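Local coordinates for HmuY protein (Prevotella intermedia, PDB 6R2H) that probably binds heme as a hemophore-like member of the HmuY family, and is captured here in its heme-free form, at residues 82-87 against 104-109; 75-80 against 130-135; 30-35 against 57-62; 35-40 against 126-131; 5-10 against 182-187. One frame throughout, in Å; residues are numbered along the deposited sequence.

Contact 1. Residues 82-87 against 104-109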
# COMPACT_ATOMS: atom_id res chain seq x y z
N ASN A 82 -10.43 3.31 5.94
CA ASN A 82 -11.64 4.08 5.66
C ASN A 82 -11.28 5.47 5.10
O ASN A 82 -11.77 6.50 5.58
CB ASN A 82 -12.56 4.02 6.88
CG ASN A 82 -14.04 3.98 6.56
OD1 ASN A 82 -14.44 3.81 5.41
ND2 ASN A 82 -14.86 4.14 7.58
N GLY A 83 -10.42 5.49 4.07
CA GLY A 83 -9.95 6.73 3.47
C GLY A 83 -10.26 6.82 1.97
O GLY A 83 -10.54 5.81 1.32
N GLU A 84 -10.20 8.05 1.45
CA GLU A 84 -10.36 8.33 0.04
C GLU A 84 -9.13 9.10 -0.42
O GLU A 84 -8.65 9.96 0.32
CB GLU A 84 -11.60 9.19 -0.18
CG GLU A 84 -12.90 8.47 0.11
CD GLU A 84 -14.13 9.34 -0.06
OE1 GLU A 84 -14.21 10.40 0.62
OE2 GLU A 84 -14.99 8.96 -0.88
N VAL A 85 -8.64 8.79 -1.63
CA VAL A 85 -7.35 9.27 -2.09
C VAL A 85 -7.52 10.00 -3.42
O VAL A 85 -8.32 9.58 -4.27
CB VAL A 85 -6.32 8.13 -2.22
CG1 VAL A 85 -4.97 8.61 -2.76
CG2 VAL A 85 -6.13 7.39 -0.90
N LEU A 86 -6.77 11.10 -3.58
CA LEU A 86 -6.65 11.80 -4.85
C LEU A 86 -5.18 12.11 -5.07
O LEU A 86 -4.56 12.77 -4.25
CB LEU A 86 -7.46 13.10 -4.78
CG LEU A 86 -7.19 14.05 -5.96
CD1 LEU A 86 -7.87 13.56 -7.24
CD2 LEU A 86 -7.63 15.47 -5.62
N MET A 87 -4.64 11.63 -6.20
CA MET A 87 -3.31 12.01 -6.63
C MET A 87 -3.40 13.40 -7.25
O MET A 87 -3.96 13.56 -8.33
CB MET A 87 -2.78 11.00 -7.66
CG MET A 87 -1.34 11.25 -8.06
SD MET A 87 -0.67 10.08 -9.27
CE MET A 87 -1.82 10.29 -10.64
N TYR A 104 -11.96 11.81 -5.32
CA TYR A 104 -11.28 11.00 -4.33
C TYR A 104 -11.69 9.53 -4.51
O TYR A 104 -12.86 9.25 -4.77
CB TYR A 104 -11.55 11.59 -2.94
CG TYR A 104 -10.73 12.81 -2.64
CD1 TYR A 104 -11.03 14.04 -3.20
CD2 TYR A 104 -9.64 12.75 -1.78
CE1 TYR A 104 -10.27 15.17 -2.93
CE2 TYR A 104 -8.88 13.87 -1.48
CZ TYR A 104 -9.20 15.08 -2.07
OH TYR A 104 -8.44 16.17 -1.79
N VAL A 105 -10.72 8.61 -4.37
CA VAL A 105 -10.97 7.20 -4.67
C VAL A 105 -10.96 6.38 -3.38
O VAL A 105 -9.99 6.43 -2.64
CB VAL A 105 -9.94 6.65 -5.67
CG1 VAL A 105 -10.31 5.23 -6.08
CG2 VAL A 105 -9.76 7.55 -6.89
N ALA A 106 -12.04 5.59 -3.16
CA ALA A 106 -12.14 4.69 -2.02
C ALA A 106 -11.42 3.37 -2.30
O ALA A 106 -11.12 3.07 -3.46
CB ALA A 106 -13.60 4.43 -1.69
N ASP A 107 -11.14 2.60 -1.25
CA ASP A 107 -10.57 1.26 -1.39
C ASP A 107 -11.59 0.34 -2.05
O ASP A 107 -12.79 0.48 -1.82
CB ASP A 107 -10.09 0.68 -0.05
CG ASP A 107 -8.92 1.42 0.58
OD1 ASP A 107 -8.69 2.59 0.20
OD2 ASP A 107 -8.27 0.84 1.48
N ALA A 108 -11.11 -0.61 -2.85
CA ALA A 108 -11.96 -1.54 -3.57
C ALA A 108 -11.37 -2.95 -3.49
O ALA A 108 -10.17 -3.08 -3.24
CB ALA A 108 -12.11 -1.08 -5.00
N PRO A 109 -12.18 -4.02 -3.63
CA PRO A 109 -11.68 -5.39 -3.58
C PRO A 109 -10.56 -5.63 -4.58
O PRO A 109 -10.62 -5.15 -5.70
CB PRO A 109 -12.90 -6.25 -3.92
CG PRO A 109 -14.07 -5.39 -3.46
CD PRO A 109 -13.65 -3.97 -3.79
O HOH W 1 -11.36 3.44 1.38
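L86 lays its CB on the phenol ring of Y104, 3.6 Å above the ring plane and over the centre. The approach lies only 8° from the ring normal, the evidence for a CH-pi contact. The two side chains cross at about a right angle. L86 CG is anti to its backbone N (chi1 169°), and beyond it the CD2 branch comes 3.8 Å from Y104 CE1, so the leucine touches the outer half of the ring as well as its middle. The ring meets the 82-87 backbone differently: E84 O sits at its edge, 3.6 Å from Y104 CD2. Before the ring begins, Y104 CB packs against E84 CB. At the far end, Y104 OH is hydrogen-bonded to P100 O, so face, edge and tip of the phenol are all engaged.

Next to the aromatic, V85 and V105 form an antiparallel hydrogen-bonded pair, their side chains on one face of the sheet. V85 N donates to V105 O at 2.9 Å. The return bond, V105 N to V85 O, is shorter at 2.6 Å. Each carbonyl also receives a CA-H...O contact, as from E84 CA to V105 O at 3.3 Å. Farther on, a water bridges the segments, donating to G83 O and accepting from D107 N at 2.8 Å. The D107 carboxylate is engaged by T80 N and N133 ND2. Strands 83-87 and 105-115 thus meet through the single V85-V105 antiparallel pair, beyond which they diverge to a water bridge, one joint of the large antiparallel sheet in this all-beta fold.

Contact 2. Residues 75-80 against 130-135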
# COMPACT_ATOMS: atom_id res chain seq x y z
N ILE A 75 4.37 -4.70 0.12
CA ILE A 75 5.28 -4.49 -0.99
C ILE A 75 5.01 -3.08 -1.53
O ILE A 75 5.44 -2.11 -0.90
CB ILE A 75 5.20 -5.62 -2.04
CG1 ILE A 75 5.32 -7.01 -1.40
CG2 ILE A 75 6.24 -5.42 -3.15
CD1 ILE A 75 6.58 -7.22 -0.61
N THR A 76 4.26 -2.95 -2.63
CA THR A 76 3.95 -1.63 -3.17
C THR A 76 2.44 -1.39 -3.18
O THR A 76 2.00 -0.29 -3.50
CB THR A 76 4.61 -1.34 -4.53
OG1 THR A 76 4.16 -2.28 -5.50
CG2 THR A 76 6.12 -1.37 -4.49
N ASP A 77 1.66 -2.41 -2.81
CA ASP A 77 0.22 -2.25 -2.67
C ASP A 77 -0.10 -1.37 -1.47
O ASP A 77 0.58 -1.43 -0.45
CB ASP A 77 -0.48 -3.60 -2.49
CG ASP A 77 -0.01 -4.68 -3.44
OD1 ASP A 77 -0.17 -4.49 -4.65
OD2 ASP A 77 0.53 -5.69 -2.96
N ALA A 78 -1.19 -0.60 -1.59
CA ALA A 78 -1.60 0.37 -0.58
C ALA A 78 -3.07 0.17 -0.20
O ALA A 78 -3.92 -0.08 -1.05
CB ALA A 78 -1.38 1.77 -1.09
N ARG A 79 -3.34 0.33 1.10
CA ARG A 79 -4.69 0.25 1.65
C ARG A 79 -4.84 1.39 2.65
O ARG A 79 -3.87 1.80 3.27
CB ARG A 79 -4.85 -1.08 2.37
CG ARG A 79 -6.27 -1.38 2.84
CD ARG A 79 -6.19 -2.61 3.72
NE ARG A 79 -7.48 -3.13 4.17
CZ ARG A 79 -7.59 -4.13 5.05
NH1 ARG A 79 -6.50 -4.69 5.56
NH2 ARG A 79 -8.79 -4.55 5.42
N THR A 80 -6.08 1.88 2.80
CA THR A 80 -6.36 2.92 3.77
C THR A 80 -7.38 2.39 4.78
O THR A 80 -8.15 1.47 4.48
CB THR A 80 -6.85 4.22 3.11
OG1 THR A 80 -8.19 3.99 2.66
CG2 THR A 80 -6.00 4.67 1.94
N THR A 130 -8.36 -9.14 -0.74
CA THR A 130 -8.37 -8.11 0.28
C THR A 130 -8.96 -6.81 -0.29
O THR A 130 -9.76 -6.86 -1.21
CB THR A 130 -6.97 -7.94 0.88
OG1 THR A 130 -7.12 -7.03 1.98
CG2 THR A 130 -5.96 -7.46 -0.14
N MET A 131 -8.56 -5.66 0.29
CA MET A 131 -8.98 -4.35 -0.17
C MET A 131 -7.73 -3.52 -0.46
O MET A 131 -6.82 -3.49 0.37
CB MET A 131 -9.79 -3.63 0.91
CG MET A 131 -11.15 -4.26 1.18
SD MET A 131 -12.33 -3.95 -0.14
CE MET A 131 -13.00 -2.35 0.31
N LEU A 132 -7.67 -2.87 -1.62
CA LEU A 132 -6.57 -1.96 -1.91
C LEU A 132 -7.14 -0.63 -2.37
O LEU A 132 -8.26 -0.59 -2.86
CB LEU A 132 -5.68 -2.54 -3.02
CG LEU A 132 -4.82 -3.75 -2.69
CD1 LEU A 132 -3.83 -3.98 -3.82
CD2 LEU A 132 -4.07 -3.59 -1.37
N ASN A 133 -6.33 0.43 -2.25
CA ASN A 133 -6.68 1.72 -2.80
C ASN A 133 -5.91 1.94 -4.09
O ASN A 133 -4.68 2.07 -4.07
CB ASN A 133 -6.37 2.88 -1.85
CG ASN A 133 -6.93 4.19 -2.36
OD1 ASN A 133 -6.37 4.81 -3.27
ND2 ASN A 133 -8.05 4.60 -1.78
N GLY A 134 -6.66 2.01 -5.21
CA GLY A 134 -6.08 2.04 -6.54
C GLY A 134 -5.28 3.32 -6.79
O GLY A 134 -4.23 3.28 -7.44
N GLU A 135 -5.78 4.45 -6.27
CA GLU A 135 -5.16 5.75 -6.47
C GLU A 135 -3.82 5.80 -5.74
O GLU A 135 -2.80 6.12 -6.34
CB GLU A 135 -6.11 6.86 -6.01
CG GLU A 135 -5.72 8.25 -6.48
CD GLU A 135 -5.95 8.58 -7.95
OE1 GLU A 135 -6.19 7.64 -8.73
OE2 GLU A 135 -5.85 9.77 -8.30
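The R79 guanidinium carries T130 OG1 over one face, 4.2 Å above the plane and over its centre. M131 O approaches that group obliquely and lies nearer the aliphatic part, 3.3 Å from R79 CG. The arginine chain is extended from CG to NE, with CG anti to the backbone N (chi1 -173°), and runs past M131, with NE 4.0 Å from M131 CB. The other planar side chain, the N133 amide, points its ND2 at V105 O and D107 OD1, which hold it by hydrogen bonds.

One backbone bond joins the segments: N133 N donates to A78 O at 2.7 Å with a nearly straight N-H...O angle of 172°. L132 CD2 lies against the same carbonyl oxygen, A78 O, while L132 CD1 packs 3.6 Å from D77 CB. The D77 carboxylate itself is hydrogen-bonded to H74.

The strand axes pass 5.9 Å apart with directions 93° from each other, which is a crossing and not a sheet pairing. Strand 77-80, at the border of the four-stranded sheet, therefore lies across the end of strand 124-132. W18 of strand 17-21 touches R79 and L132, and I112 of strand 105-115 packs against D77, T130 and L132.

Contact 3. Residues 30-35 against 57-62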
# COMPACT_ATOMS: atom_id res chain seq x y z
N GLN A 30 4.08 -4.05 12.14
CA GLN A 30 4.13 -5.05 11.09
C GLN A 30 3.16 -6.18 11.43
O GLN A 30 3.03 -6.53 12.60
CB GLN A 30 5.57 -5.56 10.99
CG GLN A 30 5.67 -7.02 10.56
CD GLN A 30 7.01 -7.34 9.97
OE1 GLN A 30 7.81 -6.45 9.68
NE2 GLN A 30 7.27 -8.63 9.80
N GLN A 31 2.49 -6.75 10.42
CA GLN A 31 1.61 -7.88 10.65
C GLN A 31 1.43 -8.68 9.35
O GLN A 31 1.43 -8.09 8.29
CB GLN A 31 0.27 -7.37 11.19
CG GLN A 31 -0.67 -8.46 11.66
CD GLN A 31 -1.94 -7.87 12.22
OE1 GLN A 31 -2.88 -7.56 11.49
NE2 GLN A 31 -1.98 -7.69 13.53
N ALA A 32 1.28 -10.01 9.45
CA ALA A 32 1.07 -10.86 8.29
C ALA A 32 -0.31 -10.60 7.71
O ALA A 32 -1.22 -10.25 8.45
CB ALA A 32 1.20 -12.32 8.66
N GLU A 33 -0.45 -10.79 6.39
CA GLU A 33 -1.76 -10.96 5.78
C GLU A 33 -2.47 -12.11 6.48
O GLU A 33 -1.92 -13.20 6.61
CB GLU A 33 -1.63 -11.31 4.30
CG GLU A 33 -2.97 -11.62 3.64
CD GLU A 33 -4.01 -10.51 3.81
OE1 GLU A 33 -3.70 -9.34 3.51
OE2 GLU A 33 -5.12 -10.83 4.28
N LEU A 34 -3.72 -11.86 6.90
CA LEU A 34 -4.40 -12.80 7.77
C LEU A 34 -5.43 -13.60 6.99
O LEU A 34 -5.90 -14.62 7.47
CB LEU A 34 -5.05 -12.06 8.94
CG LEU A 34 -4.06 -11.50 9.97
CD1 LEU A 34 -4.78 -10.82 11.12
CD2 LEU A 34 -3.12 -12.59 10.48
N GLY A 35 -5.76 -13.11 5.78
CA GLY A 35 -6.84 -13.64 4.96
C GLY A 35 -6.54 -15.04 4.44
O GLY A 35 -5.38 -15.47 4.41
N PRO A 57 -6.48 -21.80 5.36
CA PRO A 57 -7.52 -20.98 5.99
C PRO A 57 -6.89 -19.69 6.51
O PRO A 57 -5.67 -19.61 6.68
CB PRO A 57 -7.99 -21.85 7.16
CG PRO A 57 -6.79 -22.72 7.49
CD PRO A 57 -6.15 -23.00 6.15
N ALA A 58 -7.75 -18.69 6.74
CA ALA A 58 -7.36 -17.42 7.31
C ALA A 58 -6.77 -17.65 8.70
O ALA A 58 -7.21 -18.55 9.42
CB ALA A 58 -8.55 -16.50 7.37
N LYS A 59 -5.79 -16.82 9.06
CA LYS A 59 -5.08 -16.94 10.32
C LYS A 59 -5.60 -15.91 11.32
O LYS A 59 -5.07 -15.77 12.41
CB LYS A 59 -3.59 -16.61 10.14
CG LYS A 59 -2.81 -17.30 9.03
CD LYS A 59 -1.54 -16.52 8.74
CE LYS A 59 -0.54 -17.26 7.88
NZ LYS A 59 0.44 -16.31 7.32
N GLY A 60 -6.63 -15.15 10.90
CA GLY A 60 -7.22 -14.09 11.70
C GLY A 60 -8.32 -13.36 10.95
O GLY A 60 -8.76 -13.80 9.88
N THR A 61 -8.78 -12.24 11.53
CA THR A 61 -9.81 -11.41 10.94
C THR A 61 -9.42 -9.94 11.12
O THR A 61 -8.42 -9.64 11.75
CB THR A 61 -11.17 -11.68 11.58
OG1 THR A 61 -11.08 -11.22 12.93
CG2 THR A 61 -11.58 -13.14 11.55
N ASP A 62 -10.26 -9.04 10.59
CA ASP A 62 -10.01 -7.61 10.69
C ASP A 62 -9.95 -7.17 12.16
O ASP A 62 -9.34 -6.16 12.49
CB ASP A 62 -10.97 -6.80 9.81
CG ASP A 62 -10.61 -6.81 8.33
OD1 ASP A 62 -9.72 -7.61 7.93
OD2 ASP A 62 -11.20 -6.00 7.58
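A58 and K59 close on L34 in a contact between two loops at the surface of this all-beta HmuY fold. One loop follows strand 28-32 at the border of the four-stranded sheet; the other follows strand 50-56 at the border of the large one.

A58 comes first along 57-62. Its CB lies 3.3 Å from L34 O and also packs against the carbonyl carbon of G35, so the one methyl touches main-chain atoms of two successive residues.

K59 supplies the backbone hydrogen bond between the loops: its N reaches L34 O at 2.7 Å. The K59 and L34 side chains cross at about a right angle, with L34 CD2 4.1 Å from K59 CB. Extended beyond CG, the lysine then runs back past the first segment, where CD is 4.0 Å from E33 O and NZ approaches A32 CB. The guanidinium of R37 comes close to this ammonium, an approach of like charges whose exact placement is doubtful.

G60 follows with backbone alone, its N lying 4.0 Å from L34 CB and its CA near CD1 of the same leucine. T61 turns its CB away and contributes its carbonyl: T61 O is met by L34 CD1, while T61 N bonds to the carboxylate of D64.

The leucine is offered to this loop from a turn that its neighbours brace. E33 OE1 accepts from W18 NE1, and E33 OE2 takes G35 N at 2.8 Å on the anti side of the carboxylate, 17° out of its plane.

Contact 4. Residues 35-40 against 126-131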
# COMPACT_ATOMS: atom_id res chain seq x y z
N GLY A 35 -5.76 -13.11 5.78
CA GLY A 35 -6.84 -13.64 4.96
C GLY A 35 -6.54 -15.04 4.44
O GLY A 35 -5.38 -15.47 4.41
N LYS A 36 -7.61 -15.76 4.08
CA LYS A 36 -7.48 -17.09 3.51
C LYS A 36 -6.71 -16.99 2.20
O LYS A 36 -6.81 -15.99 1.47
CB LYS A 36 -8.84 -17.78 3.39
CG LYS A 36 -9.81 -17.23 2.36
CD LYS A 36 -11.05 -18.09 2.19
CE LYS A 36 -12.24 -17.35 1.61
NZ LYS A 36 -13.47 -17.56 2.41
N ARG A 37 -5.90 -18.01 1.93
CA ARG A 37 -5.08 -18.03 0.73
C ARG A 37 -5.58 -19.10 -0.25
O ARG A 37 -6.03 -20.17 0.15
CB ARG A 37 -3.62 -18.30 1.07
CG ARG A 37 -3.18 -17.68 2.38
CD ARG A 37 -1.76 -18.07 2.64
NE ARG A 37 -1.05 -17.01 3.33
CZ ARG A 37 0.23 -17.11 3.62
NH1 ARG A 37 0.88 -18.21 3.28
NH2 ARG A 37 0.85 -16.12 4.24
N GLU A 38 -5.46 -18.78 -1.54
CA GLU A 38 -5.72 -19.68 -2.64
C GLU A 38 -4.41 -19.86 -3.41
O GLU A 38 -3.81 -18.85 -3.80
CB GLU A 38 -6.81 -19.05 -3.51
CG GLU A 38 -7.55 -20.00 -4.44
CD GLU A 38 -8.86 -19.40 -4.92
OE1 GLU A 38 -8.92 -18.92 -6.07
OE2 GLU A 38 -9.81 -19.40 -4.12
N PHE A 39 -3.96 -21.11 -3.56
CA PHE A 39 -2.82 -21.36 -4.43
C PHE A 39 -3.35 -21.59 -5.84
O PHE A 39 -4.21 -22.44 -6.05
CB PHE A 39 -1.89 -22.43 -3.88
CG PHE A 39 -1.14 -21.96 -2.65
CD1 PHE A 39 -1.71 -22.07 -1.39
CD2 PHE A 39 0.11 -21.36 -2.77
CE1 PHE A 39 -1.05 -21.60 -0.27
CE2 PHE A 39 0.78 -20.90 -1.64
CZ PHE A 39 0.20 -21.02 -0.40
N ARG A 40 -2.83 -20.79 -6.77
CA ARG A 40 -3.36 -20.76 -8.12
C ARG A 40 -2.25 -21.16 -9.09
O ARG A 40 -1.15 -20.60 -9.01
CB ARG A 40 -3.86 -19.35 -8.43
CG ARG A 40 -5.02 -18.91 -7.55
CD ARG A 40 -5.68 -17.65 -8.04
NE ARG A 40 -6.71 -17.20 -7.11
CZ ARG A 40 -7.07 -15.92 -6.95
NH1 ARG A 40 -6.46 -14.98 -7.66
NH2 ARG A 40 -8.01 -15.59 -6.09
N GLY A 126 0.34 -18.00 -4.34
CA GLY A 126 -0.59 -17.77 -3.24
C GLY A 126 -1.15 -16.34 -3.30
O GLY A 126 -0.40 -15.37 -3.21
N MET A 127 -2.47 -16.25 -3.43
CA MET A 127 -3.20 -15.00 -3.58
C MET A 127 -4.17 -14.86 -2.42
O MET A 127 -4.75 -15.85 -1.98
CB MET A 127 -4.06 -15.09 -4.85
CG MET A 127 -3.25 -15.29 -6.12
SD MET A 127 -2.53 -13.73 -6.68
CE MET A 127 -0.84 -14.03 -6.18
N VAL A 128 -4.40 -13.62 -1.96
CA VAL A 128 -5.43 -13.35 -0.95
C VAL A 128 -6.31 -12.21 -1.44
O VAL A 128 -5.81 -11.19 -1.93
CB VAL A 128 -4.81 -13.06 0.43
CG1 VAL A 128 -5.83 -12.64 1.47
CG2 VAL A 128 -4.01 -14.24 0.94
N LYS A 129 -7.63 -12.41 -1.33
CA LYS A 129 -8.60 -11.38 -1.66
C LYS A 129 -8.72 -10.40 -0.49
O LYS A 129 -9.12 -10.80 0.61
CB LYS A 129 -9.97 -11.96 -2.06
CG LYS A 129 -10.89 -10.94 -2.71
CD LYS A 129 -12.23 -11.48 -3.12
CE LYS A 129 -13.23 -10.36 -3.33
NZ LYS A 129 -14.62 -10.81 -3.10
N THR A 130 -8.36 -9.14 -0.74
CA THR A 130 -8.37 -8.11 0.28
C THR A 130 -8.96 -6.81 -0.29
O THR A 130 -9.76 -6.86 -1.21
CB THR A 130 -6.97 -7.94 0.88
OG1 THR A 130 -7.12 -7.03 1.98
CG2 THR A 130 -5.96 -7.46 -0.14
N MET A 131 -8.56 -5.66 0.29
CA MET A 131 -8.98 -4.35 -0.17
C MET A 131 -7.73 -3.52 -0.46
O MET A 131 -6.82 -3.49 0.37
CB MET A 131 -9.79 -3.63 0.91
CG MET A 131 -11.15 -4.26 1.18
SD MET A 131 -12.33 -3.95 -0.14
CE MET A 131 -13.00 -2.35 0.31
O HOH W 2 -9.30 -14.44 0.49
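R40 lies across M127, the two side chains at about a right angle. From R40 CB the chain leaves with CG anti to the carbonyl carbon (chi1 -64°) and stays extended to NE. CD is the first atom to meet the methionine, 3.9 Å from M127 CG. NE turns to its own strand: it donates to E38 OE1 at 3.0 Å, a salt bridge that meets the carboxylate from above its plane. CZ comes next and lies under M127 CB, which stands 3.7 Å above the guanidinium plane and over its centre. At the tip, NH1 packs 3.6 Å from M127 CG and also forms a salt bridge with D111. With one carboxylate at NE and another at NH1, the guanidinium is probably held flat against the methionine.

The backbones pair beneath this layer. E38 and M127 form an antiparallel hydrogen-bonded pair, E38 N to M127 O at 3.0 Å and M127 N to E38 O at 2.9 Å, both nearly straight. On the other face of the sheet, the F39 ring meets the main chain of G126, whose CA lies 3.7 Å from F39 CD2 and makes an off-centre CH-pi contact. V128 CG2 lies 3.3 Å from K36 O, and a water links that carbonyl to K129 N.

The strand directions differ by 138°, an antiparallel pairing well off 180°. Within the large sheet, strand 37-42 is flanked by strand 124-132 and the border strand 50-56, whose Y50 touches E38 and R40; on the far flank of 124-132 runs 105-115, with V113 against M127 and V114 against V128.

Contact 5. Residues 5-10 against 182-187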
# COMPACT_ATOMS: atom_id res chain seq x y z
N VAL A 5 6.01 19.31 8.17
CA VAL A 5 6.29 18.14 7.35
C VAL A 5 6.96 17.09 8.23
O VAL A 5 7.95 17.39 8.89
CB VAL A 5 7.19 18.51 6.15
CG1 VAL A 5 7.83 17.27 5.53
CG2 VAL A 5 6.42 19.31 5.12
N LYS A 6 6.40 15.87 8.22
CA LYS A 6 6.98 14.75 8.94
C LYS A 6 7.56 13.77 7.92
O LYS A 6 7.31 13.88 6.72
CB LYS A 6 5.97 14.07 9.87
CG LYS A 6 4.97 14.95 10.62
CD LYS A 6 5.35 15.29 12.05
CE LYS A 6 5.21 16.78 12.34
NZ LYS A 6 4.83 17.06 13.74
N HIS A 7 8.37 12.82 8.42
CA HIS A 7 9.00 11.83 7.58
C HIS A 7 8.69 10.43 8.10
O HIS A 7 8.58 10.21 9.30
CB HIS A 7 10.49 12.13 7.42
CG HIS A 7 11.20 11.14 6.54
ND1 HIS A 7 10.81 10.89 5.23
CD2 HIS A 7 12.27 10.36 6.76
CE1 HIS A 7 11.61 9.98 4.70
NE2 HIS A 7 12.52 9.65 5.60
N PHE A 8 8.51 9.49 7.16
CA PHE A 8 8.38 8.09 7.46
C PHE A 8 9.27 7.29 6.51
O PHE A 8 9.29 7.56 5.30
CB PHE A 8 6.94 7.61 7.29
CG PHE A 8 6.79 6.12 7.49
CD1 PHE A 8 7.10 5.23 6.47
CD2 PHE A 8 6.37 5.60 8.71
CE1 PHE A 8 7.01 3.86 6.66
CE2 PHE A 8 6.27 4.23 8.89
CZ PHE A 8 6.61 3.36 7.87
N GLU A 9 9.97 6.29 7.06
CA GLU A 9 10.80 5.41 6.27
C GLU A 9 11.00 4.08 6.98
O GLU A 9 11.09 4.04 8.21
CB GLU A 9 12.13 6.06 5.91
CG GLU A 9 13.06 6.34 7.07
CD GLU A 9 14.38 6.90 6.57
OE1 GLU A 9 14.34 7.89 5.79
OE2 GLU A 9 15.44 6.33 6.91
N THR A 10 11.06 3.01 6.18
CA THR A 10 11.31 1.66 6.67
C THR A 10 11.61 0.74 5.49
O THR A 10 11.14 0.98 4.38
CB THR A 10 10.12 1.13 7.49
OG1 THR A 10 10.61 0.05 8.29
CG2 THR A 10 8.96 0.67 6.65
N ALA A 182 11.34 -0.94 0.03
CA ALA A 182 11.17 0.04 1.10
C ALA A 182 10.00 0.96 0.78
O ALA A 182 9.55 1.05 -0.36
CB ALA A 182 12.43 0.85 1.27
N VAL A 183 9.49 1.63 1.82
CA VAL A 183 8.49 2.68 1.68
C VAL A 183 9.02 3.87 2.46
O VAL A 183 9.34 3.74 3.64
CB VAL A 183 7.10 2.22 2.19
CG1 VAL A 183 6.14 3.38 2.43
CG2 VAL A 183 6.45 1.13 1.34
N SER A 184 9.15 5.02 1.78
CA SER A 184 9.63 6.26 2.36
C SER A 184 8.80 7.42 1.82
O SER A 184 8.56 7.47 0.61
CB SER A 184 11.07 6.44 2.01
OG SER A 184 11.63 7.49 2.77
N PHE A 185 8.35 8.34 2.69
CA PHE A 185 7.62 9.52 2.25
C PHE A 185 7.69 10.64 3.28
O PHE A 185 8.00 10.41 4.45
CB PHE A 185 6.14 9.20 1.97
CG PHE A 185 5.39 8.53 3.10
CD1 PHE A 185 4.76 9.29 4.09
CD2 PHE A 185 5.28 7.15 3.16
CE1 PHE A 185 4.05 8.69 5.12
CE2 PHE A 185 4.56 6.55 4.19
CZ PHE A 185 3.95 7.32 5.16
N ASP A 186 7.38 11.85 2.82
CA ASP A 186 7.14 12.99 3.69
C ASP A 186 5.65 13.30 3.66
O ASP A 186 4.99 12.98 2.67
CB ASP A 186 7.90 14.24 3.24
CG ASP A 186 9.40 14.02 3.15
OD1 ASP A 186 9.93 13.29 4.01
OD2 ASP A 186 10.01 14.56 2.21
N TYR A 187 5.15 13.92 4.74
CA TYR A 187 3.72 14.14 4.84
C TYR A 187 3.36 15.23 5.84
O TYR A 187 4.12 15.54 6.76
CB TYR A 187 3.02 12.85 5.27
CG TYR A 187 3.32 12.36 6.67
CD1 TYR A 187 4.47 11.63 6.92
CD2 TYR A 187 2.44 12.57 7.72
CE1 TYR A 187 4.74 11.13 8.18
CE2 TYR A 187 2.69 12.08 8.99
CZ TYR A 187 3.85 11.35 9.22
OH TYR A 187 4.13 10.85 10.46
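H7 reaches across to D186 and F185: its ND1 makes two weak hydrogen bonds, to D186 OD1 at 2.8 Å and to F185 O at 3.0 Å, each bent to about 127°. S184 OG lies at the edge of the imidazole, 3.2 Å from H7 CE1. On the other face of the sheet the contacts are aromatic. F8 CB stands 3.7 Å above the F185 ring, offset toward the rim, while the two rings lie nearly parallel but slid apart, with planes 15° from each other. K6 CB sits similarly over the Y187 ring, 3.5 Å above its plane.

Further contacts help to position these groups. H7 NE2 donates to E9 OE1, in the imidazole plane, over a distance refined as short as 2.5 Å; this would help to set the rotation of the ring. The Y187 hydroxyl bonds to L23 O. F8 meets F28 edge-to-face, and the F170 ring meets that of F185 with the planes steeply inclined.

Underneath runs the backbone ladder, with hydrogen-bonded pairs K6-Y187, F8-F185 and T10-V183; K6 N to Y187 O is 2.7 Å and almost straight. CA-H...O contacts fill the intervening pairs. The strand axes are antiparallel at 180° and 4.7 Å apart, a regular antiparallel beta ladder that zips the N-terminal strand, at the border of the large sheet, onto the C-terminal one.

In the fold
Contacts 1, 4 and 5 are antiparallel joints of the large sheet, whereas contact 2 lays strand 77-80 of the smaller sheet across it, and contact 3 joins loops. Only contact 3 is a surface contact; the other four are partly buried, and contact 2 lies nearest the chain centre, about 4 Å from it. Contacts 4 and 5 are on opposite sides of that centre, their own centres about 28 Å apart. Regular pairing is longest in contact 5; contacts 1 and 4 have fewer backbone bonds and a bridging water each. Contacts 2 and 4 share strand 124-132, contacts 3 and 4 share G35, and D107 and N133 tie contacts 1 and 2. Aromatic faces mark contacts 1 and 5, an arginine face contacts 2 and 4.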